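PDB 4GNR: ABC transporter substrate-binding protein-branched chain amino acid transport from Streptococcus pneumoniae, which probably captures branched-chain amino acids at the cell surface for an ABC importer and is seen here holding isoleucine. Local coordinates for residues Val146-Asp151 with Val173-Phe178; Leu141-Val146 with Phe197-Val202; Gly99-Ser104 with Gln116-Ile121; Ala78-Ala83 with Ile103-Thr108. One frame throughout, in Å; residues are numbered along the deposited sequence. Where two conformers were deposited one is given.

Contact 1: Val146-Asp151 with Val173-Phe178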
# COMPACT_ATOMS: atom_id res chain seq x y z
N VAL A 146 1.81 20.88 15.26
CA VAL A 146 1.46 19.47 15.15
C VAL A 146 2.36 18.63 16.05
O VAL A 146 3.43 19.05 16.50
CB VAL A 146 1.66 18.89 13.72
CG1 VAL A 146 0.79 19.63 12.71
CG2 VAL A 146 3.13 18.87 13.34
N VAL A 147 1.83 17.45 16.35
CA VAL A 147 2.55 16.40 16.99
C VAL A 147 2.91 15.39 15.86
O VAL A 147 2.09 15.08 15.03
CB VAL A 147 1.75 15.63 18.05
CG1 VAL A 147 2.48 14.39 18.53
CG2 VAL A 147 1.39 16.54 19.22
N LEU A 148 4.14 14.89 15.85
CA LEU A 148 4.63 13.87 14.90
C LEU A 148 4.91 12.63 15.79
O LEU A 148 5.69 12.73 16.76
CB LEU A 148 5.86 14.34 14.14
CG LEU A 148 6.44 13.40 13.07
CD1 LEU A 148 5.38 12.99 12.02
CD2 LEU A 148 7.66 14.04 12.41
N TYR A 149 4.30 11.49 15.44
CA TYR A 149 4.38 10.24 16.27
C TYR A 149 4.64 9.12 15.29
O TYR A 149 3.75 8.72 14.56
CB TYR A 149 3.09 10.15 17.07
CG TYR A 149 3.03 9.09 18.16
CD1 TYR A 149 4.12 8.78 18.93
CD2 TYR A 149 1.81 8.56 18.54
CE1 TYR A 149 4.01 7.87 20.01
CE2 TYR A 149 1.70 7.67 19.60
CZ TYR A 149 2.79 7.33 20.33
OH TYR A 149 2.69 6.47 21.40
N THR A 150 5.84 8.57 15.34
CA THR A 150 6.29 7.65 14.29
C THR A 150 6.80 6.30 14.74
O THR A 150 7.40 6.17 15.82
CB THR A 150 7.52 8.39 13.57
OG1 THR A 150 7.14 9.70 13.15
CG2 THR A 150 8.08 7.64 12.39
N ASP A 151 6.57 5.29 13.89
CA ASP A 151 7.06 3.91 14.12
C ASP A 151 8.55 3.97 13.86
O ASP A 151 9.01 3.93 12.72
CB ASP A 151 6.38 2.93 13.16
CG ASP A 151 6.83 1.48 13.35
OD1 ASP A 151 7.76 1.22 14.17
OD2 ASP A 151 6.23 0.61 12.62
N VAL A 173 5.48 20.45 17.90
CA VAL A 173 5.49 20.64 19.37
C VAL A 173 5.90 19.41 20.16
O VAL A 173 6.25 19.51 21.34
CB VAL A 173 4.17 21.23 19.89
CG1 VAL A 173 3.91 22.59 19.24
CG2 VAL A 173 3.00 20.29 19.74
N ALA A 174 5.80 18.24 19.54
CA ALA A 174 6.22 16.99 20.16
C ALA A 174 6.56 16.08 18.98
O ALA A 174 5.82 16.00 18.00
CB ALA A 174 5.15 16.37 21.08
N ASP A 175 7.69 15.39 19.08
CA ASP A 175 8.19 14.49 18.01
C ASP A 175 8.56 13.25 18.82
O ASP A 175 9.63 13.18 19.44
CB ASP A 175 9.37 15.19 17.31
CG ASP A 175 9.75 14.58 15.96
OD1 ASP A 175 9.42 13.42 15.67
OD2 ASP A 175 10.42 15.29 15.17
N GLU A 176 7.50 12.43 18.99
CA GLU A 176 7.48 11.17 19.80
C GLU A 176 7.51 9.87 18.97
O GLU A 176 7.18 9.86 17.77
CB GLU A 176 6.25 11.16 20.72
CG GLU A 176 6.16 12.35 21.66
CD GLU A 176 7.24 12.40 22.73
OE1 GLU A 176 7.69 11.34 23.22
OE2 GLU A 176 7.58 13.52 23.16
N THR A 177 7.85 8.78 19.65
CA THR A 177 7.97 7.49 18.98
C THR A 177 7.29 6.31 19.61
O THR A 177 6.93 6.33 20.81
CB THR A 177 9.48 7.03 18.88
OG1 THR A 177 10.05 6.88 20.20
CG2 THR A 177 10.30 8.02 18.08
N PHE A 178 7.06 5.30 18.74
CA PHE A 178 6.52 4.03 19.22
C PHE A 178 7.24 3.01 18.30
O PHE A 178 8.01 3.39 17.40
CB PHE A 178 5.02 3.87 19.11
CG PHE A 178 4.50 4.01 17.69
CD1 PHE A 178 4.30 2.90 16.86
CD2 PHE A 178 4.20 5.27 17.20
CE1 PHE A 178 3.84 3.07 15.59
CE2 PHE A 178 3.72 5.43 15.92
CZ PHE A 178 3.54 4.34 15.11
O HOH W 1 4.88 5.44 22.40
O HOH W 2 8.22 11.09 15.39

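Contact 2: Leu141-Val146 with Phe197-Val202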
# COMPACT_ATOMS: atom_id res chain seq x y z
N LEU A 141 -6.25 21.56 6.98
CA LEU A 141 -6.55 21.37 8.43
C LEU A 141 -6.16 22.60 9.24
O LEU A 141 -6.40 22.67 10.46
CB LEU A 141 -5.94 20.10 9.02
CG LEU A 141 -6.45 18.80 8.40
CD1 LEU A 141 -5.79 17.59 9.06
CD2 LEU A 141 -7.95 18.69 8.48
N ASN A 142 -5.54 23.55 8.55
CA ASN A 142 -5.10 24.83 9.12
C ASN A 142 -4.34 24.65 10.43
O ASN A 142 -4.65 25.23 11.48
CB ASN A 142 -6.30 25.77 9.27
CG ASN A 142 -6.93 26.12 7.92
OD1 ASN A 142 -6.24 26.38 6.94
ND2 ASN A 142 -8.25 26.16 7.89
N ALA A 143 -3.37 23.75 10.35
CA ALA A 143 -2.49 23.46 11.50
C ALA A 143 -1.11 24.14 11.55
O ALA A 143 -0.24 23.81 10.76
CB ALA A 143 -2.31 21.92 11.59
N LYS A 144 -0.94 25.08 12.48
CA LYS A 144 0.33 25.78 12.70
C LYS A 144 1.21 25.04 13.72
O LYS A 144 2.40 25.34 13.86
CB LYS A 144 0.08 27.21 13.16
CG LYS A 144 -0.70 28.05 12.16
CD LYS A 144 -0.87 29.50 12.62
CE LYS A 144 0.46 30.22 12.77
NZ LYS A 144 1.21 30.30 11.48
N LYS A 145 0.65 24.08 14.43
CA LYS A 145 1.42 23.28 15.40
C LYS A 145 0.90 21.86 15.29
O LYS A 145 -0.30 21.64 15.24
CB LYS A 145 1.33 23.81 16.84
CG LYS A 145 1.89 25.20 17.07
CD LYS A 145 1.72 25.63 18.53
CE LYS A 145 2.23 27.04 18.79
NZ LYS A 145 2.04 27.47 20.20
N VAL A 146 1.81 20.88 15.26
CA VAL A 146 1.46 19.47 15.15
C VAL A 146 2.36 18.63 16.05
O VAL A 146 3.43 19.05 16.50
CB VAL A 146 1.66 18.89 13.72
CG1 VAL A 146 0.79 19.63 12.71
CG2 VAL A 146 3.13 18.87 13.34
N PHE A 197 -2.11 21.58 20.18
CA PHE A 197 -1.64 21.10 18.84
C PHE A 197 -2.91 21.11 18.04
O PHE A 197 -4.00 21.08 18.61
CB PHE A 197 -0.91 19.75 18.80
CG PHE A 197 -1.65 18.69 19.47
CD1 PHE A 197 -2.64 17.99 18.83
CD2 PHE A 197 -1.39 18.41 20.79
CE1 PHE A 197 -3.36 17.03 19.49
CE2 PHE A 197 -2.10 17.46 21.45
CZ PHE A 197 -3.08 16.77 20.82
N ASP A 198 -2.74 21.13 16.72
CA ASP A 198 -3.86 21.18 15.80
C ASP A 198 -4.09 19.84 15.10
O ASP A 198 -5.13 19.61 14.52
CB ASP A 198 -3.60 22.26 14.75
CG ASP A 198 -3.40 23.63 15.36
OD1 ASP A 198 -4.13 23.99 16.30
OD2 ASP A 198 -2.54 24.39 14.86
N ALA A 199 -3.09 18.97 15.11
CA ALA A 199 -3.18 17.65 14.47
C ALA A 199 -2.04 16.78 14.95
O ALA A 199 -1.01 17.30 15.43
CB ALA A 199 -3.13 17.79 12.93
N ILE A 200 -2.26 15.47 14.83
CA ILE A 200 -1.23 14.48 15.15
C ILE A 200 -0.98 13.68 13.85
O ILE A 200 -1.91 13.12 13.30
CB ILE A 200 -1.65 13.49 16.25
CG1 ILE A 200 -2.13 14.23 17.51
CG2 ILE A 200 -0.48 12.57 16.57
CD1 ILE A 200 -2.56 13.26 18.63
N VAL A 201 0.25 13.69 13.37
CA VAL A 201 0.66 12.95 12.16
C VAL A 201 1.30 11.65 12.65
O VAL A 201 2.24 11.70 13.43
CB VAL A 201 1.63 13.79 11.31
CG1 VAL A 201 2.16 12.98 10.16
CG2 VAL A 201 0.92 15.05 10.78
N VAL A 202 0.78 10.51 12.17
CA VAL A 202 1.20 9.19 12.63
C VAL A 202 1.62 8.27 11.48
O VAL A 202 0.83 7.50 10.95
CB VAL A 202 0.07 8.49 13.45
CG1 VAL A 202 0.55 7.14 14.03
CG2 VAL A 202 -0.44 9.40 14.59
O HOH W 3 -6.71 21.02 12.94
O HOH W 4 -3.38 26.47 13.81

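Contact 3: Gly99-Ser104 with Gln116-Ile121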
# COMPACT_ATOMS: atom_id res chain seq x y z
N GLY A 99 16.24 -14.01 -12.92
CA GLY A 99 15.75 -13.24 -14.07
C GLY A 99 14.23 -13.21 -14.18
O GLY A 99 13.67 -13.21 -15.29
N VAL A 100 13.55 -13.16 -13.02
CA VAL A 100 12.10 -13.14 -12.95
C VAL A 100 11.63 -11.77 -12.46
O VAL A 100 12.04 -11.33 -11.40
CB VAL A 100 11.59 -14.27 -12.01
CG1 VAL A 100 10.09 -14.16 -11.82
CG2 VAL A 100 11.98 -15.64 -12.56
N PRO A 101 10.73 -11.10 -13.21
CA PRO A 101 10.25 -9.82 -12.73
C PRO A 101 9.32 -9.99 -11.52
O PRO A 101 8.49 -10.90 -11.47
CB PRO A 101 9.50 -9.25 -13.94
CG PRO A 101 9.02 -10.47 -14.69
CD PRO A 101 10.12 -11.50 -14.50
N LEU A 102 9.44 -9.04 -10.60
CA LEU A 102 8.64 -8.98 -9.39
C LEU A 102 8.00 -7.60 -9.36
O LEU A 102 8.70 -6.58 -9.51
CB LEU A 102 9.51 -9.24 -8.16
CG LEU A 102 8.77 -9.32 -6.81
CD1 LEU A 102 9.48 -10.29 -5.86
CD2 LEU A 102 8.58 -7.96 -6.17
N ILE A 103 6.67 -7.58 -9.20
CA ILE A 103 5.95 -6.32 -9.08
C ILE A 103 5.32 -6.25 -7.71
O ILE A 103 4.53 -7.13 -7.31
CB ILE A 103 4.90 -6.11 -10.22
CG1 ILE A 103 4.20 -4.76 -10.05
CG2 ILE A 103 3.90 -7.26 -10.34
CD1 ILE A 103 3.47 -4.31 -11.31
N SER A 104 5.69 -5.22 -6.94
CA SER A 104 5.00 -4.92 -5.69
C SER A 104 3.91 -3.90 -6.01
O SER A 104 4.21 -2.81 -6.52
CB SER A 104 5.88 -4.31 -4.62
OG SER A 104 5.06 -3.87 -3.55
N GLN A 116 17.23 -1.58 -10.43
CA GLN A 116 16.62 -2.91 -10.32
C GLN A 116 15.91 -3.28 -11.60
O GLN A 116 14.74 -2.95 -11.80
CB GLN A 116 15.63 -2.91 -9.14
CG GLN A 116 16.26 -2.63 -7.79
CD GLN A 116 17.03 -3.78 -7.19
OE1 GLN A 116 17.24 -4.82 -7.82
NE2 GLN A 116 17.47 -3.61 -5.95
N ASP A 117 16.60 -3.98 -12.49
CA ASP A 117 15.97 -4.27 -13.75
C ASP A 117 14.77 -5.24 -13.63
O ASP A 117 13.96 -5.30 -14.54
CB ASP A 117 17.02 -4.78 -14.72
CG ASP A 117 16.63 -4.58 -16.15
OD1 ASP A 117 16.03 -3.53 -16.45
OD2 ASP A 117 16.98 -5.43 -16.98
N TYR A 118 14.67 -5.98 -12.51
CA TYR A 118 13.57 -6.92 -12.32
C TYR A 118 12.53 -6.50 -11.30
O TYR A 118 11.68 -7.32 -10.95
CB TYR A 118 14.13 -8.33 -12.02
CG TYR A 118 14.78 -8.92 -13.26
CD1 TYR A 118 14.01 -9.62 -14.18
CD2 TYR A 118 16.12 -8.71 -13.57
CE1 TYR A 118 14.54 -10.11 -15.35
CE2 TYR A 118 16.68 -9.22 -14.75
CZ TYR A 118 15.87 -9.91 -15.63
OH TYR A 118 16.39 -10.41 -16.80
N LEU A 119 12.56 -5.27 -10.81
CA LEU A 119 11.56 -4.79 -9.87
C LEU A 119 10.69 -3.71 -10.51
O LEU A 119 11.19 -2.81 -11.18
CB LEU A 119 12.20 -4.20 -8.61
CG LEU A 119 11.23 -3.77 -7.50
CD1 LEU A 119 10.44 -4.96 -6.95
CD2 LEU A 119 11.99 -3.09 -6.38
N PHE A 120 9.39 -3.82 -10.25
CA PHE A 120 8.40 -2.84 -10.66
C PHE A 120 7.57 -2.46 -9.44
O PHE A 120 7.27 -3.33 -8.61
CB PHE A 120 7.49 -3.37 -11.77
CG PHE A 120 8.26 -3.69 -13.02
CD1 PHE A 120 8.97 -4.88 -13.14
CD2 PHE A 120 8.37 -2.76 -14.04
CE1 PHE A 120 9.75 -5.14 -14.25
CE2 PHE A 120 9.14 -3.02 -15.16
CZ PHE A 120 9.83 -4.21 -15.27
N ILE A 121 7.17 -1.20 -9.34
CA ILE A 121 6.38 -0.69 -8.21
C ILE A 121 5.12 -0.05 -8.76
O ILE A 121 5.18 0.85 -9.59
CB ILE A 121 7.19 0.30 -7.36
CG1 ILE A 121 8.41 -0.37 -6.72
CG2 ILE A 121 6.31 0.96 -6.32
CD1 ILE A 121 8.09 -1.39 -5.73
O HOH W 5 15.33 -12.97 -17.46

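Contact 4: Ala78-Ala83 with Ile103-Thr108. With ILE (isoleucine), chain B.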
# COMPACT_ATOMS: atom_id res chain seq x y z
N ALA A 78 6.76 -14.82 -13.22
CA ALA A 78 6.63 -13.48 -12.65
C ALA A 78 6.13 -13.64 -11.22
O ALA A 78 5.47 -14.65 -10.93
CB ALA A 78 5.65 -12.64 -13.45
N VAL A 79 6.41 -12.66 -10.37
CA VAL A 79 5.94 -12.67 -8.98
C VAL A 79 5.20 -11.36 -8.71
O VAL A 79 5.66 -10.29 -9.10
CB VAL A 79 7.12 -12.79 -8.00
CG1 VAL A 79 6.64 -12.71 -6.54
CG2 VAL A 79 7.89 -14.10 -8.22
N VAL A 80 4.03 -11.49 -8.06
CA VAL A 80 3.23 -10.35 -7.59
C VAL A 80 3.33 -10.36 -6.06
O VAL A 80 3.06 -11.38 -5.42
CB VAL A 80 1.79 -10.40 -8.06
CG1 VAL A 80 1.05 -9.14 -7.65
CG2 VAL A 80 1.71 -10.59 -9.57
N GLY A 81 3.66 -9.20 -5.48
CA GLY A 81 3.93 -9.08 -4.06
C GLY A 81 5.43 -9.23 -3.82
O GLY A 81 6.14 -9.75 -4.68
N PRO A 82 5.92 -8.86 -2.62
CA PRO A 82 5.15 -8.45 -1.45
C PRO A 82 4.43 -7.11 -1.50
O PRO A 82 4.64 -6.29 -2.40
CB PRO A 82 6.21 -8.42 -0.33
CG PRO A 82 7.29 -9.37 -0.80
CD PRO A 82 7.33 -9.12 -2.28
N ALA A 83 3.59 -6.91 -0.50
CA ALA A 83 2.85 -5.67 -0.35
C ALA A 83 3.67 -4.54 0.30
O ALA A 83 3.46 -3.36 -0.01
CB ALA A 83 1.60 -5.91 0.53
N ILE A 103 6.67 -7.58 -9.20
CA ILE A 103 5.95 -6.32 -9.08
C ILE A 103 5.32 -6.25 -7.71
O ILE A 103 4.53 -7.13 -7.31
CB ILE A 103 4.90 -6.11 -10.22
CG1 ILE A 103 4.20 -4.76 -10.05
CG2 ILE A 103 3.90 -7.26 -10.34
CD1 ILE A 103 3.47 -4.31 -11.31
N SER A 104 5.69 -5.22 -6.94
CA SER A 104 5.00 -4.92 -5.69
C SER A 104 3.91 -3.90 -6.01
O SER A 104 4.21 -2.81 -6.52
CB SER A 104 5.88 -4.31 -4.62
OG SER A 104 5.06 -3.87 -3.55
N PRO A 105 2.64 -4.22 -5.74
CA PRO A 105 1.60 -3.23 -6.02
C PRO A 105 1.71 -1.96 -5.18
O PRO A 105 1.23 -0.91 -5.60
CB PRO A 105 0.30 -3.99 -5.61
CG PRO A 105 0.66 -5.46 -5.76
CD PRO A 105 2.10 -5.51 -5.29
N SER A 106 2.37 -2.07 -4.01
CA SER A 106 2.17 -1.08 -2.95
C SER A 106 3.36 -0.68 -2.11
O SER A 106 3.19 0.11 -1.19
CB SER A 106 1.08 -1.67 -2.01
OG SER A 106 1.43 -3.00 -1.61
N ALA A 107 4.57 -1.17 -2.42
CA ALA A 107 5.76 -0.81 -1.61
C ALA A 107 6.18 0.62 -2.00
O ALA A 107 6.62 0.86 -3.11
CB ALA A 107 6.88 -1.79 -1.85
N THR A 108 6.09 1.54 -1.03
CA THR A 108 6.29 2.96 -1.25
C THR A 108 7.68 3.49 -0.91
O THR A 108 7.95 4.69 -1.10
CB THR A 108 5.23 3.76 -0.45
OG1 THR A 108 5.30 3.35 0.93
CG2 THR A 108 3.81 3.52 -0.97
N ILE B . 3.25 1.46 1.48
CA ILE B . 3.51 0.57 2.65
C ILE B . 4.88 -0.08 2.49
O ILE B . 5.28 -0.84 3.39
CB ILE B . 2.31 -0.37 2.99
CG1 ILE B . 1.78 -1.05 1.74
CG2 ILE B . 1.05 0.35 3.73
CD1 ILE B . 0.68 -2.04 2.05
OXT ILE B . 5.55 0.22 1.48

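Contact 1: Val146-Asp151 with Val173-Phe178
Tyr149 and Phe178 form the aromatic end of this contact, a T-shaped pair with ring centroids 5.1 Å apart and planes at 72°. Phe178 CD2 stands 3.8 Å above the centre of the Tyr149 ring. Chi1 of 58° sets Phe178 CG between the backbone N and the carbonyl carbon; one face of the ring lies over the backbone of Thr150 and Asp151, and CE1 comes 3.5 Å from Asp151 CB. A smaller apolar touch, Val147 CG1 to Ala174 CB at 4.2 Å, lies on the same face of the sheet. The backbones run parallel: Leu148 N bonds to Ala174 O at 2.9 Å, Leu148 O receives Glu176 N, and Thr150 repeats the pattern with Glu176 O and Phe178 N. This is the pairing of a beta-alpha-beta unit, in which helix 155-167 links strand 145-151 to the outermost strand 171-178. Two waters join side-chain and backbone oxygens. One bridges Tyr149 OH (2.6 Å) and Thr177 O (2.7 Å). Another, on the face of Leu148 and Thr150, lies among Thr150 OG1, Asp175 OD1 and Glu176 O. Asp175 OD2 turns to an outside partner, forming a salt bridge with Arg165.

Contact 2: Leu141-Val146 with Phe197-Val202
Asp198 carries this contact by turning its carboxylate onto the backbone of Lys144 and Lys145. Its CG lies anti to the carbonyl carbon and beside the backbone N (chi1 -58°), on the side of the loop that leads into strand 145-151. OD2 accepts from Lys144 N at 2.9 Å through its anti lone pair, while Lys145 N, 3.2 Å from the same OD2, approaches from above the carboxylate plane, 38° out of it. A water that also bonds to Asn142 O donates to OD2 at 2.5 Å. Three donors on one oxygen would be expected to stabilise the ionised carboxylate. In return, Asp198 N donates to Lys145 O at 2.9 Å, so backbone and side chain of one residue hold the same short piece of chain. The site marks the entry to two parallel neighbours, strands 145-151 and 199-201, in the sheet of one lobe of this periplasmic-binding-protein fold; the loop itself follows helix 126-139, which Asn142 leaves with positive phi. Ala143 CB packs tightly on Asp198 CB at 3.4 Å. Val146 holds CG1 anti to its carbonyl carbon (chi1 -60°), and this branch meets Ala199 CB on one face of the sheet. The buried backbone N of Ala199 has no partner in the model. A second water ties Leu141 O to Asp198 O, 2.6 Å from the latter. A bound magnesium ion lies about 4 Å from the Asp198 side chain.

Contact 3: Gly99-Ser104 with Gln116-Ile121
Leu102 and Leu119 lie side by side and point the same way, with Leu102 CD2 and Leu119 CD1 3.6 Å apart. On the opposite face of the sheet Ile103 crosses Phe120 at about a right angle; chi1 of -179° sets Ile103 CG1 anti to the backbone N, and this branch comes 4.0 Å from Phe120 CB. Phe120 CE1 lies 4.1 Å from Pro101 CB. Further along the leucine face, Ile121 CD1 rests on Ser104 CB at 3.8 Å. Between these two layers runs a parallel pairing: Leu102 N donates to Tyr118 O at 2.8 Å, Leu102 O receives Phe120 N, and Ser104 N reaches Phe120 O. Outward, the Tyr118 ring covers the start of the other segment. Gly99 CA makes a CH-pi contact over one ring face, 3.9 Å from the centroid and offset toward the rim. Gly99 ends helix 85-97 in a Schellman motif. At the polar edge a water donates to Gly99 O at 2.7 Å and bonds to Tyr118 OH at 2.8 Å. The contact puts strand 119-121 at the margin of a five-stranded parallel sheet, with 78-80 on the other flank of 102-104. Helix 85-97 packs on Leu119 and Ser104, helix 281-297 on Ile103, and helix 303-310 on Pro101 and Phe120.

Contact 4: Ala78-Ala83 with Ile103-Thr108
Ser104 and Pro82 meet because the serine holds OG anti to its backbone N (chi1 171°), which directs the hydroxyl to Pro82 O; it donates there at 2.7 Å, in the carbonyl plane. The same OG accepts from Ala107 N at 3.0 Å and, through a longer bond, from Ser106 N, forming an ST turn and ST motif that curls the chain after strand 102-104. Ser106 has the other setting, OG between the backbone N and the carbonyl carbon (chi1 51°), and this puts OG 2.6 Å from Ala83 O; Glu27 is also within bonding reach of that hydroxyl. Ser104 thus joins the loops at the C-terminal ends of neighbouring parallel strands in a beta-alpha-beta unit, strand 78-80, helix 85-97 and strand 102-104, with Ser106 close to the same loop, and the ligand pocket of the binding-protein fold opens where these strands stop. Upstream, Ile103 N bonds to Val79 O and Ile103 O receives Gly81 N, while Val80 CG2 lies beside Ile103 CG2 at 4.1 Å. Gly81 has a positive phi and a cis peptide precedes Pro82, after which the chain reaches Ala83 at the ligand. The bound isoleucine places CG1 3.3 Å from Ala83 O. Its amino N donates to Ser106 O at 3.0 Å and to Thr108 OG1 at 2.8 Å, and Thr108 N donates to the carboxylate OXT at 2.9 Å. Ser85, Tyr205 and Asp229 supply further hydrogen bonds to the ligand.

The four contacts divide between two sheets. Contacts 1 and 2 share strand 145-151 and flank it on its two sides, contact 1 nested along the chain within the loop that contact 2 closes; contacts 3 and 4 likewise flank strand 102-104, though along the chain one begins where the other ends. Contacts 1, 3 and 4 are largely buried, whereas contact 2 is only partly so and relies on a carboxylate gripping backbone N-H groups near the surface. Aromatic rings cover backbone in contacts 1 and 3, where an outermost strand is attached. Contact 4, centred nearest the middle of the chain, uses serine hydroxyls and adjoins the isoleucine. Centres of contacts 2 and 3 lie about 38 Å apart.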